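Local coordinates for Non-ribosomal peptide synthetase (Methanobrevibacter ruminantium, PDB 6VTJ), which probably releases a peptide from its phosphopantetheine-bearing carrier domain by NAD(P)H-dependent reduction of the thioester in the adjoining reductase domain, at residues R169-M174 with D184-R189; G133-L138 with C156-G161; Y177-F182 with Y325-F330. All coordinates share one frame; numbering follows the deposited sequence.

Contact 1: residues R169-M174 with D184-R189; sequences RLIDVM and DLVGSR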
ATOM      1  N   ARG A 169       2.250 -21.065 -12.587  1.00 35.67           N
ATOM      2  CA  ARG A 169       2.244 -19.616 -12.383  1.00 39.16           C
ATOM      3  C   ARG A 169       3.251 -19.186 -11.317  1.00 34.66           C
ATOM      4  O   ARG A 169       3.992 -18.208 -11.508  1.00 35.25           O
ATOM      5  CB  ARG A 169       0.843 -19.142 -11.991  1.00 37.99           C
ATOM      6  CG  ARG A 169       0.778 -17.638 -11.862  1.00 33.18           C
ATOM      7  CD  ARG A 169      -0.564 -17.115 -11.410  1.00 40.61           C
ATOM      8  NE  ARG A 169      -0.476 -15.669 -11.231  1.00 39.34           N
ATOM      9  CZ  ARG A 169      -1.263 -14.955 -10.434  1.00 42.08           C
ATOM     10  NH1 ARG A 169      -2.209 -15.545  -9.715  1.00 43.80           N
ATOM     11  NH2 ARG A 169      -1.092 -13.644 -10.354  1.00 41.92           N
ATOM     12  N   LEU A 170       3.262 -19.875 -10.167  1.00 32.64           N
ATOM     13  CA  LEU A 170       4.251 -19.560  -9.140  1.00 33.28           C
ATOM     14  C   LEU A 170       5.670 -19.764  -9.658  1.00 35.02           C
ATOM     15  O   LEU A 170       6.553 -18.939  -9.393  1.00 33.54           O
ATOM     16  CB  LEU A 170       4.024 -20.395  -7.883  1.00 31.18           C
ATOM     17  CG  LEU A 170       5.002 -20.056  -6.751  1.00 38.45           C
ATOM     18  CD1 LEU A 170       4.642 -18.713  -6.114  1.00 35.90           C
ATOM     19  CD2 LEU A 170       5.034 -21.150  -5.714  1.00 30.33           C
ATOM     20  N   ILE A 171       5.909 -20.841 -10.419  1.00 39.58           N
ATOM     21  CA  ILE A 171       7.249 -21.071 -10.958  1.00 36.13           C
ATOM     22  C   ILE A 171       7.655 -19.943 -11.902  1.00 35.58           C
ATOM     23  O   ILE A 171       8.810 -19.484 -11.899  1.00 36.46           O
ATOM     24  CB  ILE A 171       7.311 -22.438 -11.659  1.00 34.51           C
ATOM     25  CG1 ILE A 171       7.341 -23.551 -10.616  1.00 34.78           C
ATOM     26  CG2 ILE A 171       8.535 -22.506 -12.549  1.00 32.83           C
ATOM     27  CD1 ILE A 171       7.351 -24.944 -11.197  1.00 35.11           C
ATOM     28  N   ASP A 172       6.707 -19.461 -12.703  1.00 36.63           N
ATOM     29  CA  ASP A 172       7.020 -18.396 -13.649  1.00 38.54           C
ATOM     30  C   ASP A 172       7.352 -17.096 -12.932  1.00 36.65           C
ATOM     31  O   ASP A 172       8.286 -16.389 -13.323  1.00 37.03           O
ATOM     32  CB  ASP A 172       5.852 -18.176 -14.609  1.00 37.76           C
ATOM     33  CG  ASP A 172       6.170 -17.135 -15.653  1.00 42.01           C
ATOM     34  OD1 ASP A 172       7.171 -17.315 -16.379  1.00 53.29           O
ATOM     35  OD2 ASP A 172       5.460 -16.113 -15.718  1.00 52.15           O
ATOM     36  N   VAL A 173       6.593 -16.760 -11.889  1.00 32.90           N
ATOM     37  CA  VAL A 173       6.891 -15.553 -11.119  1.00 36.03           C
ATOM     38  C   VAL A 173       8.247 -15.678 -10.428  1.00 34.20           C
ATOM     39  O   VAL A 173       9.047 -14.724 -10.400  1.00 36.17           O
ATOM     40  CB  VAL A 173       5.762 -15.290 -10.107  1.00 32.99           C
ATOM     41  CG1 VAL A 173       6.084 -14.062  -9.244  1.00 33.52           C
ATOM     42  CG2 VAL A 173       4.435 -15.158 -10.825  1.00 32.34           C
ATOM     43  N   MET A 174       8.530 -16.859  -9.863  1.00 34.39           N
ATOM     44  CA  MET A 174       9.813 -17.090  -9.207  1.00 34.63           C
ATOM     45  C   MET A 174      10.966 -16.835 -10.165  1.00 40.50           C
ATOM     46  O   MET A 174      11.945 -16.162  -9.815  1.00 40.41           O
ATOM     47  CB  MET A 174       9.882 -18.518  -8.665  1.00 30.55           C
ATOM     48  CG  MET A 174       9.129 -18.741  -7.365  1.00 35.45           C
ATOM     49  SD  MET A 174       9.014 -20.505  -7.017  1.00 40.59           S
ATOM     50  CE  MET A 174      10.731 -20.781  -6.552  1.00 31.58           C
ATOM     51  N   ASP A 184      13.273 -26.573  -8.378  1.00 33.70           N
ATOM     52  CA  ASP A 184      13.416 -27.909  -7.822  1.00 35.97           C
ATOM     53  C   ASP A 184      12.950 -27.999  -6.379  1.00 32.88           C
ATOM     54  O   ASP A 184      12.789 -29.109  -5.870  1.00 40.36           O
ATOM     55  CB  ASP A 184      14.870 -28.371  -7.945  1.00 39.62           C
ATOM     56  CG  ASP A 184      15.858 -27.360  -7.398  1.00 44.57           C
ATOM     57  OD1 ASP A 184      15.651 -26.133  -7.582  1.00 40.16           O
ATOM     58  OD2 ASP A 184      16.855 -27.805  -6.784  1.00 46.36           O
ATOM     59  N   LEU A 185      12.714 -26.880  -5.709  1.00 31.95           N
ATOM     60  CA  LEU A 185      12.129 -26.978  -4.380  1.00 34.43           C
ATOM     61  C   LEU A 185      10.615 -27.074  -4.425  1.00 31.36           C
ATOM     62  O   LEU A 185      10.002 -27.430  -3.418  1.00 35.56           O
ATOM     63  CB  LEU A 185      12.562 -25.790  -3.519  1.00 35.25           C
ATOM     64  CG  LEU A 185      14.077 -25.669  -3.323  1.00 38.49           C
ATOM     65  CD1 LEU A 185      14.397 -24.640  -2.253  1.00 41.13           C
ATOM     66  CD2 LEU A 185      14.649 -27.022  -2.944  1.00 42.10           C
ATOM     67  N   VAL A 186       9.999 -26.763  -5.565  1.00 33.48           N
ATOM     68  CA  VAL A 186       8.548 -26.889  -5.695  1.00 35.22           C
ATOM     69  C   VAL A 186       8.189 -28.363  -5.661  1.00 34.36           C
ATOM     70  O   VAL A 186       8.660 -29.150  -6.491  1.00 33.41           O
ATOM     71  CB  VAL A 186       8.048 -26.221  -6.984  1.00 31.53           C
ATOM     72  CG1 VAL A 186       6.579 -26.502  -7.197  1.00 32.21           C
ATOM     73  CG2 VAL A 186       8.309 -24.710  -6.914  1.00 29.96           C
ATOM     74  N   GLY A 187       7.363 -28.741  -4.694  1.00 38.48           N
ATOM     75  CA  GLY A 187       7.068 -30.127  -4.412  1.00 38.55           C
ATOM     76  C   GLY A 187       7.709 -30.644  -3.143  1.00 36.83           C
ATOM     77  O   GLY A 187       7.249 -31.652  -2.607  1.00 43.26           O
ATOM     78  N   SER A 188       8.764 -30.000  -2.651  1.00 40.97           N
ATOM     79  CA  SER A 188       9.353 -30.382  -1.368  1.00 40.28           C
ATOM     80  C   SER A 188       9.218 -29.247  -0.365  1.00 38.32           C
ATOM     81  O   SER A 188       8.393 -29.351   0.544  1.00 43.94           O
ATOM     82  CB  SER A 188      10.808 -30.841  -1.529  1.00 38.01           C
ATOM     83  OG  SER A 188      11.605 -29.899  -2.219  1.00 49.04           O
ATOM     84  N   ARG A 189       9.970 -28.147  -0.504  1.00 43.18           N
ATOM     85  CA  ARG A 189       9.814 -27.033   0.434  1.00 42.28           C
ATOM     86  C   ARG A 189       8.665 -26.105   0.053  1.00 38.38           C
ATOM     87  O   ARG A 189       8.054 -25.503   0.942  1.00 41.65           O
ATOM     88  CB  ARG A 189      11.094 -26.193   0.536  1.00 44.27           C
ATOM     89  CG  ARG A 189      12.419 -26.937   0.719  1.00 47.93           C
ATOM     90  CD  ARG A 189      13.076 -26.800   2.117  1.00 45.24           C
ATOM     91  NE  ARG A 189      12.758 -25.596   2.900  1.00 47.79           N
ATOM     92  CZ  ARG A 189      13.484 -24.472   2.939  1.00 42.11           C
ATOM     93  NH1 ARG A 189      14.593 -24.329   2.220  1.00 37.79           N
ATOM     94  NH2 ARG A 189      13.087 -23.467   3.713  1.00 44.96           N
TER
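Val186 projects from its loop toward helix 166-177 and sets one methyl, CG2, against two side chains that lie almost a turn apart on the helix. The nearer is Ile171, whose CG1 comes within 4.0 Å of Val186 CG2; the two branched side chains cross obliquely rather than lying alongside each other. Ile171 reaches the loop because its CG1 branch stands beside the backbone N (chi1 -75°), while CG2 is turned to the side of the carbonyl carbon. Met174 comes in from the following turn of the helix and places its sulfur, SD, 4.3 Å from the same CG2 of Val186. No polar bond crosses between the segments, and the small interface is held by van der Waals contact alone.

The loop is shaped by bonds of its own. Leu185 O receives Ser188 N at 3.0 Å, closing a type II turn in which Gly187 takes the position of positive phi (107°). Ser188 OG also bonds to Leu185 O, at 3.2 Å, standing above the carbonyl plane on the same face as Ser188 N. Beyond the turn, Arg189 grips the backbone carbonyls of Ile147 and Gly152, tying the loop to the end of helix 137-149. Leu170 and Met174 also reach Ile190 of strand 190-194, and Val186 touches Pro192 of the same strand. The contact is part of a Rossmann-type beta-alpha-beta crossover (strand 154-158, helix 166-177, strand 190-194), whose returning loop packs on the helix.

Contact 2: residues G133-L138 with C156-G161; sequences GATGFL and CMLRKG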
ATOM      1  N   GLY A 133      -0.588 -14.164  -1.174  1.00 29.06           N
ATOM      2  CA  GLY A 133      -0.024 -13.103  -1.974  1.00 27.73           C
ATOM      3  C   GLY A 133       1.364 -13.383  -2.493  1.00 34.95           C
ATOM      4  O   GLY A 133       2.139 -12.441  -2.713  1.00 32.67           O
ATOM      5  N   ALA A 134       1.707 -14.658  -2.705  1.00 33.22           N
ATOM      6  CA  ALA A 134       3.074 -15.004  -3.087  1.00 32.78           C
ATOM      7  C   ALA A 134       3.476 -14.442  -4.448  1.00 34.64           C
ATOM      8  O   ALA A 134       4.669 -14.421  -4.759  1.00 34.87           O
ATOM      9  CB  ALA A 134       3.249 -16.525  -3.086  1.00 36.10           C
ATOM     10  N   THR A 135       2.523 -13.993  -5.270  1.00 31.80           N
ATOM     11  CA  THR A 135       2.834 -13.482  -6.600  1.00 32.23           C
ATOM     12  C   THR A 135       2.975 -11.972  -6.645  1.00 38.65           C
ATOM     13  O   THR A 135       3.322 -11.433  -7.702  1.00 37.31           O
ATOM     14  CB  THR A 135       1.758 -13.893  -7.610  1.00 34.83           C
ATOM     15  OG1 THR A 135       0.479 -13.410  -7.179  1.00 37.74           O
ATOM     16  CG2 THR A 135       1.705 -15.386  -7.716  1.00 33.99           C
ATOM     17  N   GLY A 136       2.678 -11.271  -5.551  1.00 35.16           N
ATOM     18  CA  GLY A 136       2.883  -9.842  -5.520  1.00 32.92           C
ATOM     19  C   GLY A 136       4.316  -9.535  -5.174  1.00 30.79           C
ATOM     20  O   GLY A 136       5.104 -10.423  -4.843  1.00 29.06           O
ATOM     21  N   PHE A 137       4.649  -8.239  -5.239  1.00 26.41           N
ATOM     22  CA  PHE A 137       6.021  -7.782  -5.016  1.00 27.87           C
ATOM     23  C   PHE A 137       6.540  -8.209  -3.644  1.00 28.46           C
ATOM     24  O   PHE A 137       7.648  -8.750  -3.524  1.00 28.60           O
ATOM     25  CB  PHE A 137       6.080  -6.256  -5.159  1.00 26.43           C
ATOM     26  CG  PHE A 137       7.467  -5.677  -5.121  1.00 24.86           C
ATOM     27  CD1 PHE A 137       8.502  -6.260  -5.832  1.00 25.36           C
ATOM     28  CD2 PHE A 137       7.724  -4.507  -4.418  1.00 25.94           C
ATOM     29  CE1 PHE A 137       9.794  -5.699  -5.807  1.00 29.20           C
ATOM     30  CE2 PHE A 137       9.010  -3.942  -4.376  1.00 23.31           C
ATOM     31  CZ  PHE A 137      10.037  -4.530  -5.080  1.00 24.83           C
ATOM     32  N   LEU A 138       5.765  -7.954  -2.592  1.00 22.91           N
ATOM     33  CA  LEU A 138       6.207  -8.340  -1.260  1.00 27.61           C
ATOM     34  C   LEU A 138       6.207  -9.860  -1.100  1.00 25.38           C
ATOM     35  O   LEU A 138       7.209 -10.441  -0.664  1.00 26.13           O
ATOM     36  CB  LEU A 138       5.328  -7.671  -0.203  1.00 25.71           C
ATOM     37  CG  LEU A 138       5.671  -8.046   1.247  1.00 28.35           C
ATOM     38  CD1 LEU A 138       7.188  -7.837   1.586  1.00 23.61           C
ATOM     39  CD2 LEU A 138       4.786  -7.277   2.207  1.00 21.25           C
ATOM     40  N   CYS A 156       1.971 -21.797  -0.606  1.00 30.02           N
ATOM     41  CA  CYS A 156       1.675 -20.518  -1.250  1.00 31.77           C
ATOM     42  C   CYS A 156       0.316 -20.625  -1.915  1.00 36.41           C
ATOM     43  O   CYS A 156       0.154 -21.395  -2.865  1.00 35.67           O
ATOM     44  CB  CYS A 156       2.742 -20.151  -2.277  1.00 30.77           C
ATOM     45  SG  CYS A 156       4.414 -20.150  -1.623  1.00 33.44           S
ATOM     46  N   MET A 157      -0.646 -19.846  -1.438  1.00 36.16           N
ATOM     47  CA  MET A 157      -1.991 -19.887  -1.999  1.00 38.56           C
ATOM     48  C   MET A 157      -2.135 -18.850  -3.110  1.00 38.58           C
ATOM     49  O   MET A 157      -1.937 -17.654  -2.875  1.00 40.55           O
ATOM     50  CB  MET A 157      -3.043 -19.653  -0.920  1.00 40.13           C
ATOM     51  CG  MET A 157      -4.432 -20.073  -1.368  1.00 44.71           C
ATOM     52  SD  MET A 157      -5.750 -19.437  -0.317  1.00 52.69           S
ATOM     53  CE  MET A 157      -5.436 -20.334   1.191  1.00 36.22           C
ATOM     54  N   LEU A 158      -2.514 -19.289  -4.284  1.00 35.82           N
ATOM     55  CA  LEU A 158      -2.701 -18.429  -5.401  1.00 35.84           C
ATOM     56  C   LEU A 158      -3.659 -18.964  -6.460  1.00 39.20           C
ATOM     57  O   LEU A 158      -3.944 -20.119  -6.504  1.00 33.73           O
ATOM     58  CB  LEU A 158      -1.369 -18.150  -6.027  1.00 33.83           C
ATOM     59  CG  LEU A 158      -0.552 -19.280  -6.609  1.00 41.86           C
ATOM     60  CD1 LEU A 158      -1.001 -19.693  -7.965  1.00 37.19           C
ATOM     61  CD2 LEU A 158       0.920 -19.073  -6.589  1.00 36.52           C
ATOM     62  N   ARG A 159      -4.146 -18.077  -7.305  1.00 37.51           N
ATOM     63  CA  ARG A 159      -4.998 -18.451  -8.424  1.00 40.34           C
ATOM     64  C   ARG A 159      -4.143 -18.888  -9.609  1.00 40.61           C
ATOM     65  O   ARG A 159      -3.025 -18.403  -9.800  1.00 38.99           O
ATOM     66  CB  ARG A 159      -5.883 -17.268  -8.843  1.00 39.97           C
ATOM     67  CG  ARG A 159      -6.875 -16.775  -7.781  1.00 48.32           C
ATOM     68  CD  ARG A 159      -7.743 -15.595  -8.282  1.00 54.12           C
ATOM     69  NE  ARG A 159      -7.139 -14.283  -8.033  1.00 55.87           N
ATOM     70  CZ  ARG A 159      -7.439 -13.503  -6.996  1.00 56.97           C
ATOM     71  N   LYS A 160      -4.688 -19.794 -10.429  1.00 42.41           N
ATOM     72  CA  LYS A 160      -3.950 -20.247 -11.610  1.00 42.13           C
ATOM     73  C   LYS A 160      -3.723 -19.118 -12.611  1.00 43.12           C
ATOM     74  O   LYS A 160      -2.732 -19.136 -13.354  1.00 42.26           O
ATOM     75  CB  LYS A 160      -4.691 -21.406 -12.277  1.00 47.59           C
ATOM     76  N   GLY A 161      -4.624 -18.138 -12.655  1.00 46.07           N
ATOM     77  CA  GLY A 161      -4.492 -17.051 -13.612  1.00 44.41           C
ATOM     78  C   GLY A 161      -4.526 -17.549 -15.048  1.00 49.43           C
ATOM     79  O   GLY A 161      -5.337 -18.404 -15.425  1.00 47.84           O
TER
HETATM   80  O   HOH W   1      -2.936 -15.326  -2.008  1.00 29.59           O
HETATM   81  O   HOH W   2       0.401 -17.011  -1.810  1.00 37.96           O
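A buried apolar contact, with Ala134 and Thr135 set against Cys156 and Leu158 and supplemented by two water bridges between backbone atoms, joins the glycine-rich turn after strand 129-132 to the end of the parallel strand 154-158. The turn, with Gly133 and Gly136, belongs to a TGxxGxxG motif of the kind found in short-chain dehydrogenase-like reductases, where it holds the dinucleotide cofactor in relatives. The closest side-chain approach is between Ala134 CB and Cys156 CB, 3.7 Å apart. Next to it, Thr135 CG2 meets Leu158 CD2 at 3.9 Å, the two side chains crossing at about a right angle. With chi1 at 58°, Thr135 holds OG1 between its backbone N and carbonyl carbon, and the methyl is left to face the leucine.

Two waters supply the polar link, both donating to Met157 O. Water 1 accepts from Gly133 N at 2.7 Å, and water 2 accepts from Ala134 N at 2.8 Å, so a single carbonyl serves successive amides of the loop. A type I turn from Gly133 to Gly136, closed by Gly136 N to Gly133 O at 3.1 Å, bends the chain toward helix 137-149. Helix 166-177 packs on the apolar pairs, its Leu170 touching both Ala134 and Leu158. Strand 154-158 is itself flanked in the sheet by strands 129-132 and 190-194, and on the far side of the turn Leu138 packs on helix 366-376.

Contact 3: residues Y177-F182 with Y325-F330; sequences YFDEDF and YSDGVF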
ATOM      1  N   TYR A 177      11.552 -13.100 -10.938  1.00 36.73           N
ATOM      2  CA  TYR A 177      12.177 -12.246  -9.929  1.00 34.68           C
ATOM      3  C   TYR A 177      13.562 -12.700  -9.480  1.00 37.24           C
ATOM      4  O   TYR A 177      14.309 -11.891  -8.922  1.00 35.49           O
ATOM      5  CB  TYR A 177      11.278 -12.154  -8.688  1.00 29.90           C
ATOM      6  CG  TYR A 177      10.163 -11.133  -8.798  1.00 27.82           C
ATOM      7  CD1 TYR A 177      10.424  -9.778  -8.647  1.00 27.03           C
ATOM      8  CD2 TYR A 177       8.846 -11.526  -9.042  1.00 28.08           C
ATOM      9  CE1 TYR A 177       9.406  -8.831  -8.743  1.00 30.74           C
ATOM     10  CE2 TYR A 177       7.824 -10.592  -9.134  1.00 26.47           C
ATOM     11  CZ  TYR A 177       8.115  -9.241  -8.981  1.00 29.07           C
ATOM     12  OH  TYR A 177       7.117  -8.294  -9.068  1.00 30.85           O
ATOM     13  N   PHE A 178      13.918 -13.967  -9.654  1.00 40.60           N
ATOM     14  CA  PHE A 178      15.120 -14.491  -9.023  1.00 36.82           C
ATOM     15  C   PHE A 178      16.179 -14.838 -10.054  1.00 39.56           C
ATOM     16  O   PHE A 178      15.873 -15.354 -11.138  1.00 38.78           O
ATOM     17  CB  PHE A 178      14.851 -15.748  -8.196  1.00 37.86           C
ATOM     18  CG  PHE A 178      13.792 -15.600  -7.157  1.00 39.29           C
ATOM     19  CD1 PHE A 178      13.368 -14.347  -6.728  1.00 37.27           C
ATOM     20  CD2 PHE A 178      13.229 -16.740  -6.584  1.00 41.78           C
ATOM     21  CE1 PHE A 178      12.396 -14.220  -5.767  1.00 33.84           C
ATOM     22  CE2 PHE A 178      12.250 -16.625  -5.608  1.00 43.46           C
ATOM     23  CZ  PHE A 178      11.828 -15.349  -5.209  1.00 38.52           C
ATOM     24  N   ASP A 179      17.429 -14.578  -9.668  1.00 45.30           N
ATOM     25  CA  ASP A 179      18.585 -15.151 -10.349  1.00 47.54           C
ATOM     26  C   ASP A 179      18.667 -16.652 -10.110  1.00 41.93           C
ATOM     27  O   ASP A 179      18.782 -17.433 -11.063  1.00 40.56           O
ATOM     28  CB  ASP A 179      19.864 -14.470  -9.865  1.00 51.33           C
ATOM     29  CG  ASP A 179      19.945 -13.014 -10.274  1.00 56.59           C
ATOM     30  OD1 ASP A 179      19.518 -12.682 -11.408  1.00 54.55           O
ATOM     31  OD2 ASP A 179      20.438 -12.207  -9.451  1.00 67.88           O
ATOM     32  N   GLU A 180      18.619 -17.071  -8.840  1.00 39.70           N
ATOM     33  CA  GLU A 180      18.547 -18.490  -8.514  1.00 37.80           C
ATOM     34  C   GLU A 180      17.299 -19.113  -9.111  1.00 43.54           C
ATOM     35  O   GLU A 180      16.223 -18.501  -9.138  1.00 40.46           O
ATOM     36  CB  GLU A 180      18.498 -18.726  -6.999  1.00 42.80           C
ATOM     37  CG  GLU A 180      19.635 -18.198  -6.200  1.00 39.58           C
ATOM     38  CD  GLU A 180      19.236 -16.950  -5.486  1.00 38.41           C
ATOM     39  OE1 GLU A 180      18.550 -16.131  -6.125  1.00 48.83           O
ATOM     40  OE2 GLU A 180      19.587 -16.786  -4.305  1.00 35.58           O
ATOM     41  N   ASP A 181      17.435 -20.354  -9.536  1.00 39.04           N
ATOM     42  CA  ASP A 181      16.307 -21.181  -9.936  1.00 39.88           C
ATOM     43  C   ASP A 181      15.959 -22.070  -8.746  1.00 37.39           C
ATOM     44  O   ASP A 181      16.661 -23.037  -8.453  1.00 36.54           O
ATOM     45  CB  ASP A 181      16.663 -21.986 -11.181  1.00 40.93           C
ATOM     46  CG  ASP A 181      15.498 -22.801 -11.702  1.00 47.24           C
ATOM     47  OD1 ASP A 181      14.462 -22.863 -11.012  1.00 42.23           O
ATOM     48  OD2 ASP A 181      15.609 -23.368 -12.811  1.00 50.95           O
ATOM     49  N   PHE A 182      14.869 -21.749  -8.053  1.00 37.90           N
ATOM     50  CA  PHE A 182      14.392 -22.591  -6.965  1.00 32.93           C
ATOM     51  C   PHE A 182      13.206 -23.463  -7.384  1.00 38.38           C
ATOM     52  O   PHE A 182      12.407 -23.877  -6.531  1.00 33.08           O
ATOM     53  CB  PHE A 182      14.065 -21.723  -5.756  1.00 35.97           C
ATOM     54  CG  PHE A 182      15.290 -21.262  -5.006  1.00 38.22           C
ATOM     55  CD1 PHE A 182      16.294 -22.169  -4.664  1.00 38.43           C
ATOM     56  CD2 PHE A 182      15.459 -19.929  -4.664  1.00 39.66           C
ATOM     57  CE1 PHE A 182      17.455 -21.753  -3.967  1.00 39.84           C
ATOM     58  CE2 PHE A 182      16.610 -19.501  -3.966  1.00 39.26           C
ATOM     59  CZ  PHE A 182      17.613 -20.417  -3.627  1.00 35.15           C
ATOM     60  N   TYR A 325      17.656  -3.979  -2.342  1.00 24.06           N
ATOM     61  CA  TYR A 325      18.954  -3.399  -2.024  1.00 27.99           C
ATOM     62  C   TYR A 325      20.066  -4.037  -2.850  1.00 30.77           C
ATOM     63  O   TYR A 325      20.996  -3.346  -3.303  1.00 27.46           O
ATOM     64  CB  TYR A 325      19.238  -3.567  -0.533  1.00 28.96           C
ATOM     65  CG  TYR A 325      20.534  -2.924  -0.102  1.00 27.82           C
ATOM     66  CD1 TYR A 325      20.654  -1.540  -0.046  1.00 28.72           C
ATOM     67  CD2 TYR A 325      21.640  -3.692   0.241  1.00 28.51           C
ATOM     68  CE1 TYR A 325      21.856  -0.934   0.351  1.00 30.67           C
ATOM     69  CE2 TYR A 325      22.843  -3.096   0.644  1.00 28.21           C
ATOM     70  CZ  TYR A 325      22.942  -1.726   0.701  1.00 30.71           C
ATOM     71  OH  TYR A 325      24.125  -1.136   1.103  1.00 33.25           O
ATOM     72  N   SER A 326      19.972  -5.349  -3.083  1.00 23.62           N
ATOM     73  CA  SER A 326      21.083  -6.072  -3.691  1.00 28.89           C
ATOM     74  C   SER A 326      21.301  -5.641  -5.130  1.00 30.17           C
ATOM     75  O   SER A 326      22.430  -5.357  -5.531  1.00 32.51           O
ATOM     76  CB  SER A 326      20.842  -7.581  -3.616  1.00 30.97           C
ATOM     77  OG  SER A 326      19.620  -7.954  -4.249  1.00 28.82           O
ATOM     78  N   ASP A 327      20.231  -5.556  -5.916  1.00 30.23           N
ATOM     79  CA  ASP A 327      20.382  -5.351  -7.354  1.00 31.62           C
ATOM     80  C   ASP A 327      19.420  -4.335  -7.956  1.00 31.31           C
ATOM     81  O   ASP A 327      19.392  -4.202  -9.189  1.00 34.69           O
ATOM     82  CB  ASP A 327      20.209  -6.688  -8.095  1.00 26.01           C
ATOM     83  CG  ASP A 327      18.862  -7.355  -7.812  1.00 33.56           C
ATOM     84  OD1 ASP A 327      17.952  -6.729  -7.187  1.00 31.54           O
ATOM     85  OD2 ASP A 327      18.718  -8.536  -8.211  1.00 37.67           O
ATOM     86  N   GLY A 328      18.603  -3.655  -7.149  1.00 29.96           N
ATOM     87  CA  GLY A 328      17.749  -2.592  -7.657  1.00 31.40           C
ATOM     88  C   GLY A 328      16.486  -3.039  -8.357  1.00 30.90           C
ATOM     89  O   GLY A 328      15.802  -2.201  -8.963  1.00 31.72           O
ATOM     90  N   VAL A 329      16.137  -4.318  -8.286  1.00 32.22           N
ATOM     91  CA  VAL A 329      14.986  -4.821  -9.028  1.00 32.50           C
ATOM     92  C   VAL A 329      13.717  -4.402  -8.305  1.00 30.53           C
ATOM     93  O   VAL A 329      13.585  -4.607  -7.092  1.00 27.50           O
ATOM     94  CB  VAL A 329      15.060  -6.349  -9.196  1.00 28.97           C
ATOM     95  CG1 VAL A 329      13.706  -6.912  -9.598  1.00 29.94           C
ATOM     96  CG2 VAL A 329      16.093  -6.705 -10.232  1.00 32.49           C
ATOM     97  N   PHE A 330      12.772  -3.843  -9.062  1.00 30.15           N
ATOM     98  CA  PHE A 330      11.483  -3.371  -8.594  1.00 29.33           C
ATOM     99  C   PHE A 330      10.389  -4.338  -9.049  1.00 30.16           C
ATOM    100  O   PHE A 330      10.666  -5.380  -9.648  1.00 35.36           O
ATOM    101  CB  PHE A 330      11.257  -1.942  -9.102  1.00 29.87           C
ATOM    102  CG  PHE A 330      10.108  -1.242  -8.435  1.00 31.55           C
ATOM    103  CD1 PHE A 330       9.990  -1.238  -7.048  1.00 23.53           C
ATOM    104  CD2 PHE A 330       9.124  -0.625  -9.195  1.00 29.62           C
ATOM    105  CE1 PHE A 330       8.930  -0.607  -6.429  1.00 29.44           C
ATOM    106  CE2 PHE A 330       8.040  -0.003  -8.594  1.00 28.80           C
ATOM    107  CZ  PHE A 330       7.947   0.018  -7.195  1.00 27.64           C
TER
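Near the phosphopantetheine pocket, the loop of Val329 and Phe330 meets Tyr177 at the end of helix 166-177; the Phe330 side chain lies about 7 Å from the bound cofactor arm, and Asn337, farther along the same loop, lines its pocket. The Tyr177 ring turns an edge to the loop backbone, with CE1 3.8 Å from Phe330 O and that oxygen near the ring plane. Its CG stands beside the backbone N, anti to the carbonyl carbon (chi1 -82°), which carries the ring toward the loop although CB itself does not point there. Val329 CG1 approaches obliquely, 4.5 Å from Tyr177 CD1. The hydroxyl reaches further along the loop, where Tyr177 OH is hydrogen-bonded to Lys332 N, so a hydrogen bond holds the hydroxyl while the ring edge packs against the carbonyl.

At the outer end the touching parts of the segments, running nearly antiparallel, bring two acids together: Asp179 OD2 and Asp327 OD2 are 4.2 Å apart. Asp327 is held by its own loop. Its OD1 accepts Val329 N at 3.2 Å in an Asx turn, the N-H running fairly straight (158°) and arriving from above the carboxylate plane. The same OD1 forms a salt bridge with Arg324 NE, and Arg324 NH1 bonds to Tyr177 O. One guanidinium thus ties both segments together, and its charge probably offsets part of the repulsion between the two carboxylates.

All three contacts lie within the Rossmann-like reductase region, round helix 166-177: contact 1 lies on it, contact 3 starts at its last residue and contact 2 packs against it. Contact 2 closes along the chain before the others open, whereas contacts 1 and 3 interleave, because the loop before strand 190-194 serves both. Centres of contacts 1 and 2 are about 11 Å apart, bridged by a probable hydrogen bond from Arg169 NH1 to Arg159 O. The centre of contact 3 lies about 15 Å from that of contact 1 and about 17 Å from that of contact 2, whose Phe137 meets Phe330 and Tyr177. One aromatic cluster thereby connects the probable cofactor loop to the loop bordering the phosphopantetheine pocket.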